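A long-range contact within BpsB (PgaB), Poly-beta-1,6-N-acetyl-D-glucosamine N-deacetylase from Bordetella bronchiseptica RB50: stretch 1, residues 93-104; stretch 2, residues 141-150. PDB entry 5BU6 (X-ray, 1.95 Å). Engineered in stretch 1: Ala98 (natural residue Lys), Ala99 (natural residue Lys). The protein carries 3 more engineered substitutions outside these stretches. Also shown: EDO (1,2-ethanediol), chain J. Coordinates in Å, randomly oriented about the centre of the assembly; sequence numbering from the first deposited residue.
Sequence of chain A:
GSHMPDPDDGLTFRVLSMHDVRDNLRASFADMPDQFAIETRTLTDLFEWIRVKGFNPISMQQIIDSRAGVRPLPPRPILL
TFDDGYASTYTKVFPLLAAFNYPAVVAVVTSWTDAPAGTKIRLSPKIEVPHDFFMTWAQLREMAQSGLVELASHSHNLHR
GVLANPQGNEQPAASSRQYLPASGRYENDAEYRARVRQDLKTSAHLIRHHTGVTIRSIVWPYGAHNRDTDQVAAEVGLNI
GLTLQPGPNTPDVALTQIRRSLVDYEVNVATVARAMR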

# COMPACT_ATOMS: atom_id res chain seq x y z
N VAL A 93 -15.88 -1.50 -0.94
CA VAL A 93 -15.25 -0.94 0.24
C VAL A 93 -15.68 0.50 0.46
O VAL A 93 -16.08 0.88 1.56
CB VAL A 93 -13.70 -0.98 0.16
CG1 VAL A 93 -13.09 -0.32 1.39
CG2 VAL A 93 -13.19 -2.41 0.03
N PHE A 94 -15.63 1.30 -0.61
CA PHE A 94 -15.95 2.73 -0.55
C PHE A 94 -17.33 3.02 0.10
O PHE A 94 -17.41 3.85 1.01
CB PHE A 94 -15.85 3.31 -1.97
CG PHE A 94 -16.04 4.81 -2.05
CD1 PHE A 94 -15.52 5.65 -1.07
CD2 PHE A 94 -16.69 5.38 -3.14
CE1 PHE A 94 -15.69 7.03 -1.15
CE2 PHE A 94 -16.86 6.76 -3.23
CZ PHE A 94 -16.36 7.59 -2.22
N PRO A 95 -18.41 2.33 -0.33
CA PRO A 95 -19.69 2.65 0.32
C PRO A 95 -19.77 2.18 1.77
O PRO A 95 -20.56 2.73 2.52
CB PRO A 95 -20.73 1.93 -0.55
CG PRO A 95 -19.98 0.94 -1.34
CD PRO A 95 -18.59 1.43 -1.49
N LEU A 96 -18.96 1.21 2.16
CA LEU A 96 -18.91 0.84 3.57
C LEU A 96 -18.15 1.91 4.36
O LEU A 96 -18.53 2.26 5.47
CB LEU A 96 -18.26 -0.52 3.76
CG LEU A 96 -19.17 -1.75 3.66
CD1 LEU A 96 -18.36 -3.01 3.91
CD2 LEU A 96 -20.32 -1.66 4.65
N LEU A 97 -17.06 2.42 3.80
CA LEU A 97 -16.35 3.52 4.44
C LEU A 97 -17.30 4.69 4.67
O LEU A 97 -17.31 5.29 5.75
CB LEU A 97 -15.17 3.95 3.59
CG LEU A 97 -14.05 2.92 3.48
CD1 LEU A 97 -12.98 3.45 2.56
CD2 LEU A 97 -13.46 2.61 4.85
N ALA A 98 -18.11 5.01 3.67
CA ALA A 98 -19.08 6.09 3.79
C ALA A 98 -20.12 5.81 4.86
O ALA A 98 -20.45 6.68 5.67
CB ALA A 98 -19.75 6.34 2.45
N ALA A 99 -20.66 4.59 4.86
CA ALA A 99 -21.71 4.22 5.79
C ALA A 99 -21.25 4.24 7.24
O ALA A 99 -22.01 4.61 8.12
CB ALA A 99 -22.26 2.84 5.43
N PHE A 100 -20.01 3.84 7.49
CA PHE A 100 -19.47 3.85 8.85
C PHE A 100 -18.76 5.17 9.18
O PHE A 100 -18.37 5.40 10.32
CB PHE A 100 -18.48 2.69 9.04
CG PHE A 100 -19.15 1.36 9.29
CD1 PHE A 100 -19.67 0.62 8.24
CD2 PHE A 100 -19.23 0.84 10.57
CE1 PHE A 100 -20.30 -0.61 8.47
CE2 PHE A 100 -19.84 -0.39 10.81
CZ PHE A 100 -20.37 -1.12 9.75
N ASN A 101 -18.59 6.01 8.15
CA ASN A 101 -17.81 7.24 8.22
C ASN A 101 -16.37 7.00 8.67
O ASN A 101 -15.84 7.75 9.48
CB ASN A 101 -18.47 8.27 9.14
CG ASN A 101 -17.96 9.67 8.89
OD1 ASN A 101 -17.78 10.07 7.73
ND2 ASN A 101 -17.69 10.41 9.95
N TYR A 102 -15.75 5.96 8.14
CA TYR A 102 -14.35 5.67 8.41
C TYR A 102 -13.44 6.16 7.29
O TYR A 102 -13.71 5.87 6.12
CB TYR A 102 -14.12 4.17 8.55
CG TYR A 102 -14.77 3.48 9.71
CD1 TYR A 102 -15.18 4.17 10.85
CD2 TYR A 102 -14.92 2.10 9.69
CE1 TYR A 102 -15.73 3.49 11.92
CE2 TYR A 102 -15.48 1.42 10.74
CZ TYR A 102 -15.88 2.11 11.85
OH TYR A 102 -16.42 1.38 12.89
N PRO A 103 -12.35 6.87 7.63
CA PRO A 103 -11.34 7.15 6.60
C PRO A 103 -10.52 5.91 6.24
O PRO A 103 -10.50 4.94 6.99
CB PRO A 103 -10.44 8.22 7.25
CG PRO A 103 -10.62 8.02 8.72
CD PRO A 103 -12.02 7.51 8.93
N ALA A 104 -9.81 5.98 5.12
CA ALA A 104 -8.90 4.91 4.72
C ALA A 104 -7.79 5.44 3.81
O ALA A 104 -7.90 6.55 3.29
CB ALA A 104 -9.67 3.81 4.02
N ARG A 141 -10.39 9.39 -8.25
CA ARG A 141 -10.53 10.81 -8.01
C ARG A 141 -11.78 11.07 -7.17
O ARG A 141 -11.78 11.92 -6.29
CB ARG A 141 -10.60 11.58 -9.33
CG ARG A 141 -10.83 13.08 -9.16
CD ARG A 141 -10.60 13.79 -10.49
NE ARG A 141 -11.25 15.10 -10.57
CZ ARG A 141 -10.76 16.22 -10.06
NH1 ARG A 141 -11.42 17.37 -10.20
NH2 ARG A 141 -9.60 16.21 -9.41
N GLU A 142 -12.86 10.32 -7.44
CA GLU A 142 -14.07 10.49 -6.66
C GLU A 142 -13.86 10.15 -5.18
O GLU A 142 -14.34 10.86 -4.30
CB GLU A 142 -15.21 9.64 -7.23
CG GLU A 142 -16.53 9.88 -6.51
CD GLU A 142 -17.68 9.09 -7.11
OE1 GLU A 142 -17.70 8.92 -8.35
OE2 GLU A 142 -18.56 8.64 -6.35
N MET A 143 -13.13 9.07 -4.92
CA MET A 143 -12.83 8.66 -3.55
C MET A 143 -11.99 9.72 -2.85
O MET A 143 -12.23 10.07 -1.69
CB MET A 143 -12.11 7.32 -3.54
CG MET A 143 -13.00 6.17 -3.96
SD MET A 143 -12.37 4.53 -3.53
CE MET A 143 -10.73 4.58 -4.23
N ALA A 144 -10.99 10.21 -3.56
CA ALA A 144 -10.14 11.27 -3.04
C ALA A 144 -10.97 12.50 -2.72
O ALA A 144 -10.76 13.15 -1.71
CB ALA A 144 -9.05 11.61 -4.05
N GLN A 145 -11.94 12.82 -3.57
CA GLN A 145 -12.72 14.03 -3.35
C GLN A 145 -13.80 13.87 -2.29
O GLN A 145 -14.40 14.85 -1.87
CB GLN A 145 -13.35 14.50 -4.66
CG GLN A 145 -12.33 15.06 -5.64
CD GLN A 145 -12.97 15.59 -6.90
OE1 GLN A 145 -13.90 15.00 -7.44
NE2 GLN A 145 -12.48 16.74 -7.37
N SER A 146 -14.05 12.63 -1.86
CA SER A 146 -15.06 12.37 -0.82
C SER A 146 -14.62 12.86 0.57
O SER A 146 -15.43 13.03 1.47
CB SER A 146 -15.36 10.88 -0.74
OG SER A 146 -14.29 10.18 -0.13
N GLY A 147 -13.32 13.07 0.75
CA GLY A 147 -12.78 13.46 2.04
C GLY A 147 -12.40 12.27 2.90
O GLY A 147 -11.71 12.43 3.91
N LEU A 148 -12.84 11.07 2.52
CA LEU A 148 -12.63 9.90 3.35
C LEU A 148 -11.35 9.15 3.01
O LEU A 148 -10.87 8.38 3.80
CB LEU A 148 -13.80 8.92 3.22
CG LEU A 148 -15.20 9.34 3.67
CD1 LEU A 148 -16.19 8.35 3.09
CD2 LEU A 148 -15.27 9.36 5.19
N VAL A 149 -10.81 9.38 1.81
CA VAL A 149 -9.76 8.50 1.31
C VAL A 149 -8.48 9.25 0.99
O VAL A 149 -8.50 10.23 0.27
CB VAL A 149 -10.25 7.77 0.04
CG1 VAL A 149 -9.11 7.04 -0.63
CG2 VAL A 149 -11.40 6.82 0.38
N GLU A 150 -7.36 8.77 1.51
CA GLU A 150 -6.03 9.28 1.19
C GLU A 150 -5.44 8.37 0.13
O GLU A 150 -5.39 7.15 0.31
CB GLU A 150 -5.13 9.29 2.42
CG GLU A 150 -3.65 9.51 2.15
CD GLU A 150 -3.18 10.92 2.47
OE1 GLU A 150 -4.00 11.73 2.96
OE2 GLU A 150 -1.99 11.23 2.25
C1 EDO J . -7.74 11.91 3.92
O1 EDO J . -8.42 10.85 4.61
C2 EDO J . -6.81 12.64 4.89
O2 EDO J . -5.63 11.88 5.19

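Two backbone hydrogen bonds join the stretches where each runs from a helix through a turn into a strand. The amide N of Ala104 donates to Leu148 O at 2.9 Å, and Glu150 N donates to Ala104 O, also at 2.9 Å and nearly straight. Ala104 thus spends both its backbone polar groups on residues flanking Val149, the signature of a parallel bridge. Two CA-H...O contacts reinforce it: Pro103 CA lies 3.1 Å from Leu148 O, and Val149 CA lies 3.3 Å from Ala104 O. Proline, with no amide hydrogen to satisfy, fits well just before the bridge.

Ser146 shapes the turn leading into the second strand. Its OG donates to Met143 O (2.6 Å) and accepts from Leu148 N (3.1 Å), tying the helical segment to the residue that opens the bridge. Gly147, between them, has positive phi and backbone angles at which a CB would jam against the carbonyl O of Ser146.

Beside the bridge, on the helical side, the side chains pack, and together the stretches bury 491 Å². Phe94, in the t rotamer, points toward the second stretch and offers a flat surface to Met143, whose CG sits 3.7 Å from the centroid of the Phe94 ring, almost on its normal. Methionine's flexible, unbranched chain suits this close CH-pi contact. Near the ring plane, Ser146 OG approaches Phe94 CE1 at 3.6 Å.

Leu148 contributes the largest covered area, 129 Å². Its CA-to-CB bond points sideways, yet its branched end reaches the first stretch: CD1 lies 3.7 Å from Ala98 CA, and CD2 lies 3.6 Å from Asn101 OD1. Ala98 is an engineered substitution for lysine; its CB stands 4.1 Å from Leu148 CD1. Deeper in, Leu97 CD1 meets Val149 CG2 at 4.3 Å, two aliphatic side chains suited to a buried site.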